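Local structure of metallo-beta-lactamase family protein (Thermus thermophilus, 2ZO4) at residues 72-77 against 188-193; 90-95 against 165-170; 14-19 against 138-143. The protein probably acts as a zinc-dependent hydrolase of the metallo-beta-lactamase superfamily, binding two zinc ions, though its natural substrate is not established. All blocks are in the same frame, centred on the assembly; numbering follows the deposited sequence.

Contact 1: 72-77 against 188-193; sequences HPDHYG and AGDALL. With ZN (zinc ion), chain C; ZN (zinc ion), chain B.
With CG anti to the carbonyl carbon in both H75 (chi1 -59°) and D190 (chi1 -65°), the imidazole and the carboxylate reach the dinuclear zinc site from opposite directions. Their planes stand 79° apart, and H75 NE2 and D190 OD2 approach to 3.1 Å because both bind the zinc of chain C, not because they share a proton. D190 OD2 bridges the metals unequally, at 2.1 Å from the chain C zinc and 2.6 Å from the chain B zinc. D74 OD2 (2.3 Å) and H75 NE2 (2.1 Å) also ligate the chain C ion, and H72 ND1 lies 2.2 Å from the chain B ion. A water sits 2.0 Å from each zinc and donates a weak bond to D74 OD1. H233 completes the coordination of the chain C zinc, H70 and H171 that of the chain B zinc; H70, H72, D74 and H75 form the superfamily's HxHxDH signature. H75 ND1 is hydrogen-bonded to D37, so the ring is held at both nitrogens, by metal and carboxylate. Helix 73-76 follows strand 65-68 of one sheet and rests near V22 of strand 21-29, whereas 188-193 leaves strand 185-189 of the other sheet and packs A191 against helix 210-222 and L192 against both that helix and helix 240-261.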
ATOM      1  N   HIS A  72      -0.464  -0.646  -5.416  1.00  9.40           N
ATOM      2  CA  HIS A  72      -1.340  -1.805  -5.246  1.00  9.78           C
ATOM      3  C   HIS A  72      -2.633  -1.599  -6.042  1.00 10.20           C
ATOM      4  O   HIS A  72      -3.107  -0.463  -6.166  1.00 10.20           O
ATOM      5  CB  HIS A  72      -1.616  -2.104  -3.764  1.00 10.03           C
ATOM      6  CG  HIS A  72      -0.406  -2.565  -3.003  1.00 10.12           C
ATOM      7  ND1 HIS A  72      -0.371  -2.620  -1.626  1.00 10.48           N
ATOM      8  CD2 HIS A  72       0.814  -2.976  -3.425  1.00 10.78           C
ATOM      9  CE1 HIS A  72       0.814  -3.055  -1.235  1.00 11.13           C
ATOM     10  NE2 HIS A  72       1.552  -3.278  -2.306  1.00 10.73           N
ATOM     11  N   PRO A  73      -3.195  -2.690  -6.598  1.00 10.35           N
ATOM     12  CA  PRO A  73      -4.286  -2.588  -7.575  1.00 10.48           C
ATOM     13  C   PRO A  73      -5.516  -1.823  -7.074  1.00 10.71           C
ATOM     14  O   PRO A  73      -6.141  -1.103  -7.847  1.00 10.65           O
ATOM     15  CB  PRO A  73      -4.643  -4.054  -7.866  1.00 10.37           C
ATOM     16  CG  PRO A  73      -4.070  -4.834  -6.724  1.00 10.63           C
ATOM     17  CD  PRO A  73      -2.843  -4.094  -6.316  1.00 10.27           C
ATOM     18  N   ASP A  74      -5.842  -1.972  -5.792  1.00 11.02           N
ATOM     19  CA  ASP A  74      -6.986  -1.286  -5.178  1.00 11.09           C
ATOM     20  C   ASP A  74      -6.844   0.242  -5.063  1.00 10.88           C
ATOM     21  O   ASP A  74      -7.814   0.933  -4.750  1.00 11.21           O
ATOM     22  CB  ASP A  74      -7.328  -1.914  -3.815  1.00 11.25           C
ATOM     23  CG  ASP A  74      -6.129  -1.994  -2.873  1.00 12.29           C
ATOM     24  OD1 ASP A  74      -4.999  -2.288  -3.330  1.00 12.53           O
ATOM     25  OD2 ASP A  74      -6.328  -1.776  -1.657  1.00 12.26           O
ATOM     26  N   HIS A  75      -5.647   0.760  -5.316  1.00 10.60           N
ATOM     27  CA  HIS A  75      -5.382   2.201  -5.243  1.00 10.46           C
ATOM     28  C   HIS A  75      -4.974   2.761  -6.609  1.00 10.37           C
ATOM     29  O   HIS A  75      -5.256   3.912  -6.937  1.00 10.42           O
ATOM     30  CB  HIS A  75      -4.279   2.480  -4.210  1.00 10.30           C
ATOM     31  CG  HIS A  75      -4.613   2.008  -2.826  1.00 10.00           C
ATOM     32  ND1 HIS A  75      -5.056   2.856  -1.833  1.00  8.94           N
ATOM     33  CD2 HIS A  75      -4.573   0.775  -2.272  1.00  9.48           C
ATOM     34  CE1 HIS A  75      -5.276   2.166  -0.729  1.00  8.79           C
ATOM     35  NE2 HIS A  75      -4.991   0.899  -0.968  1.00  9.93           N
ATOM     36  N   TYR A  76      -4.349   1.907  -7.411  1.00 10.45           N
ATOM     37  CA  TYR A  76      -3.638   2.297  -8.627  1.00 10.57           C
ATOM     38  C   TYR A  76      -4.384   1.868  -9.899  1.00 10.79           C
ATOM     39  O   TYR A  76      -4.093   2.365 -10.991  1.00 10.72           O
ATOM     40  CB  TYR A  76      -2.254   1.656  -8.534  1.00 10.48           C
ATOM     41  CG  TYR A  76      -1.332   1.626  -9.738  1.00 10.43           C
ATOM     42  CD1 TYR A  76      -0.221   2.462  -9.808  1.00 10.65           C
ATOM     43  CD2 TYR A  76      -1.506   0.684 -10.753  1.00 10.35           C
ATOM     44  CE1 TYR A  76       0.663   2.398 -10.887  1.00 10.30           C
ATOM     45  CE2 TYR A  76      -0.640   0.622 -11.838  1.00 10.72           C
ATOM     46  CZ  TYR A  76       0.443   1.475 -11.896  1.00 10.48           C
ATOM     47  OH  TYR A  76       1.304   1.393 -12.966  1.00 10.47           O
ATOM     48  N   GLY A  77      -5.355   0.968  -9.739  1.00 10.84           N
ATOM     49  CA  GLY A  77      -6.014   0.287 -10.862  1.00 11.40           C
ATOM     50  C   GLY A  77      -6.681   1.142 -11.931  1.00 11.59           C
ATOM     51  O   GLY A  77      -6.617   0.810 -13.111  1.00 11.95           O
ATOM     52  N   ALA A 188      -3.487   8.746   5.045  1.00 10.12           N
ATOM     53  CA  ALA A 188      -2.404   7.828   5.387  1.00 10.27           C
ATOM     54  C   ALA A 188      -2.134   6.725   4.370  1.00 10.31           C
ATOM     55  O   ALA A 188      -1.107   6.054   4.455  1.00 10.15           O
ATOM     56  CB  ALA A 188      -2.658   7.216   6.768  1.00 10.37           C
ATOM     57  N   GLY A 189      -3.044   6.538   3.415  1.00 10.37           N
ATOM     58  CA  GLY A 189      -2.974   5.389   2.506  1.00 10.35           C
ATOM     59  C   GLY A 189      -2.998   4.105   3.313  1.00 10.55           C
ATOM     60  O   GLY A 189      -3.778   3.981   4.252  1.00 10.22           O
ATOM     61  N   ASP A 190      -2.127   3.160   2.971  1.00 10.68           N
ATOM     62  CA  ASP A 190      -2.011   1.929   3.743  1.00 11.27           C
ATOM     63  C   ASP A 190      -0.773   1.883   4.641  1.00 11.59           C
ATOM     64  O   ASP A 190      -0.325   0.807   5.013  1.00 11.64           O
ATOM     65  CB  ASP A 190      -2.038   0.703   2.824  1.00 11.18           C
ATOM     66  CG  ASP A 190      -3.366   0.523   2.107  1.00 11.51           C
ATOM     67  OD1 ASP A 190      -4.296   1.337   2.298  1.00 11.31           O
ATOM     68  OD2 ASP A 190      -3.467  -0.447   1.330  1.00 11.94           O
ATOM     69  N   ALA A 191      -0.218   3.043   4.990  1.00 12.19           N
ATOM     70  CA  ALA A 191       0.920   3.097   5.916  1.00 12.67           C
ATOM     71  C   ALA A 191       0.464   2.829   7.353  1.00 13.21           C
ATOM     72  O   ALA A 191       1.266   2.461   8.223  1.00 12.66           O
ATOM     73  CB  ALA A 191       1.618   4.457   5.826  1.00 12.61           C
ATOM     74  N   LEU A 192      -0.836   3.023   7.576  1.00 14.08           N
ATOM     75  CA  LEU A 192      -1.469   2.900   8.880  1.00 15.35           C
ATOM     76  C   LEU A 192      -2.918   2.471   8.656  1.00 15.93           C
ATOM     77  O   LEU A 192      -3.590   2.997   7.767  1.00 16.02           O
ATOM     78  CB  LEU A 192      -1.442   4.261   9.591  1.00 15.37           C
ATOM     79  CG  LEU A 192      -1.350   4.356  11.114  1.00 16.30           C
ATOM     80  CD1 LEU A 192       0.036   3.965  11.604  1.00 16.91           C
ATOM     81  CD2 LEU A 192      -1.680   5.769  11.567  1.00 15.87           C
ATOM     82  N   LEU A 193      -3.386   1.506   9.444  1.00 16.69           N
ATOM     83  CA  LEU A 193      -4.793   1.086   9.441  1.00 17.58           C
ATOM     84  C   LEU A 193      -5.250   0.871  10.879  1.00 18.31           C
ATOM     85  O   LEU A 193      -4.435   0.533  11.736  1.00 18.32           O
ATOM     86  CB  LEU A 193      -4.984  -0.208   8.638  1.00 17.43           C
ATOM     87  CG  LEU A 193      -4.693  -0.244   7.130  1.00 17.49           C
ATOM     88  CD1 LEU A 193      -4.802  -1.667   6.604  1.00 17.59           C
ATOM     89  CD2 LEU A 193      -5.612   0.692   6.349  1.00 16.93           C
TER
HETATM   90 ZN    ZN C 319      -5.029  -0.888   0.047  1.00 14.23          ZN
HETATM   91 ZN    ZN B 318      -1.803  -1.542  -0.293  1.00 14.64          ZN
HETATM   92  O   HOH W   1      -3.680  -2.126  -0.713  1.00  8.02           O

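Contact 2: 90-95 against 165-170; sequences FLHEEE and VLWTPG
H92 and W167 close two strands, 88-92 and 161-167, that belong to different sheets, and the CA atoms of H92 and W167 are 7.5 Å apart, too far for strand pairing. Beyond H92 the chain leaves its strand in a tight bend, with E95 N bonded to H92 O at 3.0 Å, while 165-170 runs on past its strand as a loop. The contact is therefore carried by side chains. In H92 and W167 alike CG lies anti to the backbone N (chi1 -174° and -179°), which sends each ring out from its strand into the gap between the sheets. The imidazole and the five-membered ring of the indole meet as an offset stack, with planes 8° apart and centroids separated by 3.9 Å. Closest are H92 CE1 and W167 CD1, at 3.3 Å. The outer faces are covered as well: E93 CG lies over the second face of H92, and P169 CD over that of W167. E94 adds its CB, 4.0 Å from W167 NE1, while that N-H is bonded to the carbonyl of D173. The carboxylate of E94 turns elsewhere, to salt bridges with R207 and R98. Aromatic side chains from facing strand ends, with A176 of strand 176-180 also against H92, here join the two sheets of the alpha-beta/beta-alpha sandwich that defines the metallo-beta-lactamase fold.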
ATOM      1  N   PHE A  90       0.038  11.429 -10.271  1.00 11.92           N
ATOM      2  CA  PHE A  90       1.214  11.586  -9.422  1.00 11.85           C
ATOM      3  C   PHE A  90       1.466  10.319  -8.605  1.00 11.74           C
ATOM      4  O   PHE A  90       0.533   9.737  -8.042  1.00 11.30           O
ATOM      5  CB  PHE A  90       1.040  12.784  -8.482  1.00 12.05           C
ATOM      6  CG  PHE A  90       1.098  14.120  -9.175  1.00 12.71           C
ATOM      7  CD1 PHE A  90       2.311  14.779  -9.334  1.00 13.05           C
ATOM      8  CD2 PHE A  90      -0.063  14.725  -9.658  1.00 12.70           C
ATOM      9  CE1 PHE A  90       2.375  16.020  -9.964  1.00 13.15           C
ATOM     10  CE2 PHE A  90      -0.014  15.963 -10.286  1.00 12.58           C
ATOM     11  CZ  PHE A  90       1.208  16.613 -10.443  1.00 13.23           C
ATOM     12  N   LEU A  91       2.735   9.914  -8.542  1.00 11.57           N
ATOM     13  CA  LEU A  91       3.153   8.664  -7.911  1.00 11.47           C
ATOM     14  C   LEU A  91       4.543   8.884  -7.325  1.00 11.34           C
ATOM     15  O   LEU A  91       5.389   9.482  -7.991  1.00 11.01           O
ATOM     16  CB  LEU A  91       3.239   7.567  -8.976  1.00 11.48           C
ATOM     17  CG  LEU A  91       2.791   6.110  -8.799  1.00 12.54           C
ATOM     18  CD1 LEU A  91       3.690   5.218  -9.648  1.00 12.37           C
ATOM     19  CD2 LEU A  91       2.764   5.618  -7.358  1.00 13.01           C
ATOM     20  N   HIS A  92       4.801   8.398  -6.110  1.00 11.09           N
ATOM     21  CA  HIS A  92       6.134   8.574  -5.513  1.00 11.49           C
ATOM     22  C   HIS A  92       7.234   7.900  -6.330  1.00 11.78           C
ATOM     23  O   HIS A  92       7.070   6.772  -6.792  1.00 11.45           O
ATOM     24  CB  HIS A  92       6.196   8.093  -4.064  1.00 11.09           C
ATOM     25  CG  HIS A  92       7.498   8.403  -3.394  1.00 10.92           C
ATOM     26  ND1 HIS A  92       8.583   7.557  -3.448  1.00 10.11           N
ATOM     27  CD2 HIS A  92       7.898   9.483  -2.682  1.00 10.53           C
ATOM     28  CE1 HIS A  92       9.594   8.097  -2.793  1.00 10.56           C
ATOM     29  NE2 HIS A  92       9.204   9.266  -2.319  1.00 10.30           N
ATOM     30  N   GLU A  93       8.353   8.610  -6.475  1.00 12.61           N
ATOM     31  CA  GLU A  93       9.479   8.209  -7.335  1.00 13.90           C
ATOM     32  C   GLU A  93       9.966   6.761  -7.138  1.00 13.88           C
ATOM     33  O   GLU A  93      10.334   6.092  -8.101  1.00 14.18           O
ATOM     34  CB  GLU A  93      10.650   9.204  -7.182  1.00 13.74           C
ATOM     35  CG  GLU A  93      11.193   9.359  -5.740  1.00 14.85           C
ATOM     36  CD  GLU A  93      12.225  10.480  -5.577  1.00 15.14           C
ATOM     37  OE1 GLU A  93      12.796  10.943  -6.586  1.00 17.01           O
ATOM     38  OE2 GLU A  93      12.469  10.903  -4.425  1.00 16.65           O
ATOM     39  N   GLU A  94       9.943   6.285  -5.894  1.00 14.18           N
ATOM     40  CA  GLU A  94      10.448   4.954  -5.545  1.00 14.38           C
ATOM     41  C   GLU A  94       9.586   3.790  -6.076  1.00 14.03           C
ATOM     42  O   GLU A  94      10.039   2.641  -6.112  1.00 14.11           O
ATOM     43  CB  GLU A  94      10.656   4.864  -4.026  1.00 14.73           C
ATOM     44  CG  GLU A  94      11.290   3.574  -3.510  1.00 16.75           C
ATOM     45  CD  GLU A  94      12.797   3.481  -3.725  1.00 18.51           C
ATOM     46  OE1 GLU A  94      13.416   4.412  -4.281  1.00 19.75           O
ATOM     47  OE2 GLU A  94      13.368   2.452  -3.319  1.00 20.67           O
ATOM     48  N   GLU A  95       8.357   4.088  -6.496  1.00 13.63           N
ATOM     49  CA  GLU A  95       7.492   3.084  -7.122  1.00 13.36           C
ATOM     50  C   GLU A  95       7.900   2.800  -8.564  1.00 13.45           C
ATOM     51  O   GLU A  95       7.657   1.706  -9.072  1.00 13.49           O
ATOM     52  CB  GLU A  95       6.020   3.524  -7.111  1.00 13.39           C
ATOM     53  CG  GLU A  95       5.361   3.657  -5.740  1.00 12.64           C
ATOM     54  CD  GLU A  95       5.099   2.322  -5.056  1.00 12.03           C
ATOM     55  OE1 GLU A  95       6.075   1.636  -4.685  1.00 12.06           O
ATOM     56  OE2 GLU A  95       3.915   1.969  -4.871  1.00 10.39           O
ATOM     57  N   VAL A 165       3.771  15.723   0.958  1.00 10.39           N
ATOM     58  CA  VAL A 165       4.076  14.344   0.577  1.00  9.74           C
ATOM     59  C   VAL A 165       5.013  13.698   1.600  1.00  9.69           C
ATOM     60  O   VAL A 165       6.132  14.171   1.829  1.00  9.20           O
ATOM     61  CB  VAL A 165       4.671  14.256  -0.852  1.00 10.01           C
ATOM     62  CG1 VAL A 165       4.968  12.794  -1.241  1.00  9.45           C
ATOM     63  CG2 VAL A 165       3.716  14.877  -1.858  1.00  9.41           C
ATOM     64  N   LEU A 166       4.541  12.620   2.221  1.00  9.50           N
ATOM     65  CA  LEU A 166       5.342  11.887   3.197  1.00  9.53           C
ATOM     66  C   LEU A 166       5.647  10.496   2.681  1.00  9.29           C
ATOM     67  O   LEU A 166       4.772   9.632   2.662  1.00  9.24           O
ATOM     68  CB  LEU A 166       4.628  11.791   4.547  1.00  9.34           C
ATOM     69  CG  LEU A 166       4.032  13.039   5.199  1.00 10.17           C
ATOM     70  CD1 LEU A 166       3.294  12.621   6.454  1.00 10.25           C
ATOM     71  CD2 LEU A 166       5.102  14.088   5.520  1.00 11.50           C
ATOM     72  N   TRP A 167       6.890  10.293   2.251  1.00  9.48           N
ATOM     73  CA  TRP A 167       7.360   8.986   1.824  1.00  9.56           C
ATOM     74  C   TRP A 167       7.369   8.063   3.031  1.00  9.53           C
ATOM     75  O   TRP A 167       8.053   8.322   4.031  1.00  9.22           O
ATOM     76  CB  TRP A 167       8.752   9.088   1.197  1.00 10.04           C
ATOM     77  CG  TRP A 167       9.331   7.787   0.703  1.00 10.47           C
ATOM     78  CD1 TRP A 167       8.666   6.773   0.070  1.00 10.97           C
ATOM     79  CD2 TRP A 167      10.705   7.381   0.775  1.00 10.84           C
ATOM     80  NE1 TRP A 167       9.540   5.755  -0.246  1.00 10.54           N
ATOM     81  CE2 TRP A 167      10.797   6.104   0.174  1.00 11.23           C
ATOM     82  CE3 TRP A 167      11.868   7.975   1.288  1.00 11.64           C
ATOM     83  CZ2 TRP A 167      12.008   5.405   0.074  1.00 11.36           C
ATOM     84  CZ3 TRP A 167      13.075   7.275   1.194  1.00 11.37           C
ATOM     85  CH2 TRP A 167      13.132   6.004   0.593  1.00 11.56           C
ATOM     86  N   THR A 168       6.567   7.008   2.938  1.00  9.19           N
ATOM     87  CA  THR A 168       6.385   6.052   4.026  1.00  8.99           C
ATOM     88  C   THR A 168       6.541   4.619   3.497  1.00  9.09           C
ATOM     89  O   THR A 168       5.550   3.883   3.377  1.00  9.31           O
ATOM     90  CB  THR A 168       5.013   6.240   4.713  1.00  9.23           C
ATOM     91  OG1 THR A 168       4.034   6.611   3.733  1.00  9.23           O
ATOM     92  CG2 THR A 168       5.090   7.337   5.788  1.00  8.71           C
ATOM     93  N   PRO A 169       7.791   4.218   3.175  1.00  8.77           N
ATOM     94  CA  PRO A 169       8.060   2.893   2.620  1.00  8.90           C
ATOM     95  C   PRO A 169       7.793   1.777   3.634  1.00  8.89           C
ATOM     96  O   PRO A 169       7.798   2.028   4.841  1.00  8.80           O
ATOM     97  CB  PRO A 169       9.551   2.955   2.278  1.00  8.74           C
ATOM     98  CG  PRO A 169      10.105   3.968   3.229  1.00  8.65           C
ATOM     99  CD  PRO A 169       9.032   4.997   3.345  1.00  8.77           C
ATOM    100  N   GLY A 170       7.555   0.566   3.136  1.00  8.91           N
ATOM    101  CA  GLY A 170       7.259  -0.584   3.983  1.00  8.89           C
ATOM    102  C   GLY A 170       6.128  -1.408   3.408  1.00  9.19           C
ATOM    103  O   GLY A 170       6.347  -2.508   2.896  1.00  9.41           O
TER

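Contact 3: 14-19 against 138-143; sequences PIPYPL and RERVHP
R140 meets P16 and Y17 with different parts of its guanidinium group. At the edge, NH2 donates to Y17 OH over 2.9 Å with an N-H...O angle of 171°, and the hydroxyl oxygen lies almost exactly in the guanidinium plane. Over one face, P16 CG sits above the centre of the group, 3.6 Å from R140 CZ. The same proline carbon also lies above a face of the Y17 ring, toward its rim, 3.9 Å from the plane, so P16 packs on both partners of the hydrogen bond. The phenol ring and the guanidinium are turned 75° apart, so the two flat groups do not stack; R140 NH2 approaches the ring obliquely at its hydroxyl end, 3.3 Å from Y17 CZ. The bend at chi3 (-82°) turns the end of the arginine chain toward Y17.

Further out, Y17 OH is also hydrogen-bonded to T137 OG1, so the tyrosine is held both by the loop arginine and by the end of helix 133-138. R140 itself lies in a type I turn from R138 to V141, and its backbone is hydrogen-bonded to G41. L40 lies against Y17 and T42 against R140. The contact thus joins the loop between strands 8-14 and 21-29 to the loop after helix 133-138, with the Y17 side chain about 5 Å from that of the zinc ligand D74. With a presumably neutral phenol as acceptor, the bond is probably charge-assisted rather than a salt bridge; its straightness and in-plane approach imply a directional tie between two surface loops, with the proline shielding one face of the cation.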
ATOM      1  N   PRO A  14     -16.048  -0.856  -3.386  1.00 18.68           N
ATOM      2  CA  PRO A  14     -15.875  -2.311  -3.252  1.00 19.01           C
ATOM      3  C   PRO A  14     -14.713  -2.854  -4.083  1.00 19.33           C
ATOM      4  O   PRO A  14     -14.506  -2.428  -5.217  1.00 19.03           O
ATOM      5  CB  PRO A  14     -17.206  -2.886  -3.762  1.00 19.23           C
ATOM      6  CG  PRO A  14     -18.160  -1.722  -3.788  1.00 19.21           C
ATOM      7  CD  PRO A  14     -17.315  -0.525  -4.063  1.00 18.77           C
ATOM      8  N   ILE A  15     -13.961  -3.782  -3.496  1.00 19.87           N
ATOM      9  CA  ILE A  15     -12.817  -4.411  -4.157  1.00 20.61           C
ATOM     10  C   ILE A  15     -12.862  -5.938  -3.997  1.00 21.37           C
ATOM     11  O   ILE A  15     -13.273  -6.441  -2.946  1.00 21.50           O
ATOM     12  CB  ILE A  15     -11.450  -3.840  -3.662  1.00 20.45           C
ATOM     13  CG1 ILE A  15     -11.305  -3.963  -2.137  1.00 20.16           C
ATOM     14  CG2 ILE A  15     -11.274  -2.399  -4.125  1.00 20.01           C
ATOM     15  CD1 ILE A  15      -9.890  -3.708  -1.615  1.00 20.52           C
ATOM     16  N   PRO A  16     -12.451  -6.680  -5.042  1.00 22.16           N
ATOM     17  CA  PRO A  16     -12.546  -8.141  -5.014  1.00 22.74           C
ATOM     18  C   PRO A  16     -11.407  -8.813  -4.237  1.00 23.30           C
ATOM     19  O   PRO A  16     -10.898  -9.855  -4.661  1.00 23.74           O
ATOM     20  CB  PRO A  16     -12.485  -8.512  -6.498  1.00 22.79           C
ATOM     21  CG  PRO A  16     -11.631  -7.456  -7.104  1.00 22.52           C
ATOM     22  CD  PRO A  16     -11.893  -6.191  -6.320  1.00 22.26           C
ATOM     23  N   TYR A  17     -11.029  -8.218  -3.105  1.00 23.60           N
ATOM     24  CA  TYR A  17      -9.949  -8.722  -2.255  1.00 23.95           C
ATOM     25  C   TYR A  17     -10.413  -8.795  -0.796  1.00 23.74           C
ATOM     26  O   TYR A  17     -11.389  -8.137  -0.431  1.00 23.80           O
ATOM     27  CB  TYR A  17      -8.694  -7.846  -2.404  1.00 24.39           C
ATOM     28  CG  TYR A  17      -8.221  -7.752  -3.836  1.00 24.99           C
ATOM     29  CD1 TYR A  17      -7.611  -8.841  -4.460  1.00 25.70           C
ATOM     30  CD2 TYR A  17      -8.410  -6.585  -4.577  1.00 25.39           C
ATOM     31  CE1 TYR A  17      -7.191  -8.771  -5.782  1.00 26.21           C
ATOM     32  CE2 TYR A  17      -7.995  -6.502  -5.901  1.00 25.67           C
ATOM     33  CZ  TYR A  17      -7.385  -7.599  -6.495  1.00 26.05           C
ATOM     34  OH  TYR A  17      -6.969  -7.530  -7.802  1.00 26.18           O
ATOM     35  N   PRO A  18      -9.741  -9.622   0.036  1.00 23.65           N
ATOM     36  CA  PRO A  18     -10.140  -9.812   1.443  1.00 23.44           C
ATOM     37  C   PRO A  18     -10.397  -8.526   2.246  1.00 23.20           C
ATOM     38  O   PRO A  18     -11.165  -8.560   3.208  1.00 23.13           O
ATOM     39  CB  PRO A  18      -8.972 -10.604   2.051  1.00 23.61           C
ATOM     40  CG  PRO A  18      -7.916 -10.688   0.987  1.00 23.73           C
ATOM     41  CD  PRO A  18      -8.586 -10.465  -0.321  1.00 23.57           C
ATOM     42  N   LEU A  19      -9.775  -7.412   1.856  1.00 22.96           N
ATOM     43  CA  LEU A  19     -10.031  -6.114   2.500  1.00 22.71           C
ATOM     44  C   LEU A  19     -11.439  -5.584   2.198  1.00 22.42           C
ATOM     45  O   LEU A  19     -11.986  -4.791   2.969  1.00 22.48           O
ATOM     46  CB  LEU A  19      -8.973  -5.085   2.092  1.00 22.94           C
ATOM     47  N   ARG A 138      -4.140  -8.195 -13.036  1.00 21.77           N
ATOM     48  CA  ARG A 138      -3.581  -7.403 -14.141  1.00 21.46           C
ATOM     49  C   ARG A 138      -4.642  -6.916 -15.128  1.00 21.27           C
ATOM     50  O   ARG A 138      -4.539  -5.809 -15.659  1.00 21.16           O
ATOM     51  CB  ARG A 138      -2.513  -8.197 -14.899  1.00 21.59           C
ATOM     52  CG  ARG A 138      -1.194  -8.345 -14.172  1.00 21.67           C
ATOM     53  CD  ARG A 138      -0.129  -8.923 -15.088  1.00 22.82           C
ATOM     54  NE  ARG A 138       1.161  -9.090 -14.414  1.00 22.83           N
ATOM     55  CZ  ARG A 138       2.083  -8.139 -14.299  1.00 22.93           C
ATOM     56  NH1 ARG A 138       1.871  -6.933 -14.803  1.00 22.83           N
ATOM     57  NH2 ARG A 138       3.225  -8.395 -13.675  1.00 23.91           N
ATOM     58  N   GLU A 139      -5.652  -7.752 -15.371  1.00 21.04           N
ATOM     59  CA  GLU A 139      -6.764  -7.417 -16.260  1.00 20.88           C
ATOM     60  C   GLU A 139      -7.615  -6.266 -15.714  1.00 20.77           C
ATOM     61  O   GLU A 139      -8.287  -5.569 -16.474  1.00 20.82           O
ATOM     62  CB  GLU A 139      -7.642  -8.650 -16.498  1.00 21.10           C
ATOM     63  N   ARG A 140      -7.575  -6.082 -14.394  1.00 20.29           N
ATOM     64  CA  ARG A 140      -8.338  -5.038 -13.708  1.00 19.91           C
ATOM     65  C   ARG A 140      -7.501  -3.770 -13.492  1.00 19.17           C
ATOM     66  O   ARG A 140      -7.997  -2.766 -12.972  1.00 18.92           O
ATOM     67  CB  ARG A 140      -8.858  -5.566 -12.364  1.00 20.19           C
ATOM     68  CG  ARG A 140      -9.617  -6.883 -12.463  1.00 21.77           C
ATOM     69  CD  ARG A 140     -10.385  -7.195 -11.198  1.00 25.41           C
ATOM     70  NE  ARG A 140      -9.554  -7.802 -10.163  1.00 27.91           N
ATOM     71  CZ  ARG A 140      -9.689  -9.050  -9.721  1.00 29.04           C
ATOM     72  NH1 ARG A 140     -10.634  -9.846 -10.213  1.00 29.20           N
ATOM     73  NH2 ARG A 140      -8.874  -9.500  -8.776  1.00 29.61           N
ATOM     74  N   VAL A 141      -6.236  -3.824 -13.899  1.00 18.38           N
ATOM     75  CA  VAL A 141      -5.316  -2.713 -13.694  1.00 17.76           C
ATOM     76  C   VAL A 141      -5.010  -1.985 -14.998  1.00 17.62           C
ATOM     77  O   VAL A 141      -4.631  -2.603 -15.995  1.00 17.38           O
ATOM     78  CB  VAL A 141      -4.010  -3.172 -13.001  1.00 17.60           C
ATOM     79  CG1 VAL A 141      -2.988  -2.043 -12.956  1.00 16.78           C
ATOM     80  CG2 VAL A 141      -4.312  -3.684 -11.593  1.00 17.04           C
ATOM     81  N   HIS A 142      -5.182  -0.664 -14.965  1.00 17.39           N
ATOM     82  CA  HIS A 142      -4.880   0.209 -16.095  1.00 17.36           C
ATOM     83  C   HIS A 142      -3.750   1.142 -15.681  1.00 16.97           C
ATOM     84  O   HIS A 142      -4.002   2.199 -15.098  1.00 17.23           O
ATOM     85  CB  HIS A 142      -6.122   1.004 -16.501  1.00 17.63           C
ATOM     86  CG  HIS A 142      -7.309   0.146 -16.803  1.00 19.23           C
ATOM     87  ND1 HIS A 142      -7.691  -0.171 -18.090  1.00 20.49           N
ATOM     88  CD2 HIS A 142      -8.184  -0.487 -15.985  1.00 20.00           C
ATOM     89  CE1 HIS A 142      -8.756  -0.951 -18.051  1.00 20.92           C
ATOM     90  NE2 HIS A 142      -9.074  -1.160 -16.786  1.00 21.36           N
ATOM     91  N   PRO A 143      -2.495   0.744 -15.958  1.00 16.48           N
ATOM     92  CA  PRO A 143      -1.332   1.520 -15.527  1.00 16.31           C
ATOM     93  C   PRO A 143      -1.208   2.855 -16.268  1.00 16.06           C
ATOM     94  O   PRO A 143      -1.486   2.914 -17.468  1.00 15.87           O
ATOM     95  CB  PRO A 143      -0.146   0.609 -15.880  1.00 16.21           C
ATOM     96  CG  PRO A 143      -0.742  -0.743 -16.136  1.00 16.22           C
ATOM     97  CD  PRO A 143      -2.093  -0.470 -16.687  1.00 16.45           C
TER

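Overall arrangement
Contact 1 lies nearest the middle of the chain and supplies ligands to both zinc ions; the other two flank it. Contact 2, whose centre is 11 Å away, is nested along the chain within the loop that contact 1 closes, and touches it where A191 CB meets T168 OG1 at 3.9 Å. Contact 3, centred 12 Å from contact 1, joins it through a probable hydrogen bond from H142 N to G77 O (2.8 Å) and through V141 packed on P73 and Y76. Contacts 2 and 3 do not touch, their nearest atoms being about 9 Å apart. Measured from the side chain to a zinc, Y17 of contact 3 is about 8 Å away and H92 of contact 2 about 13 Å.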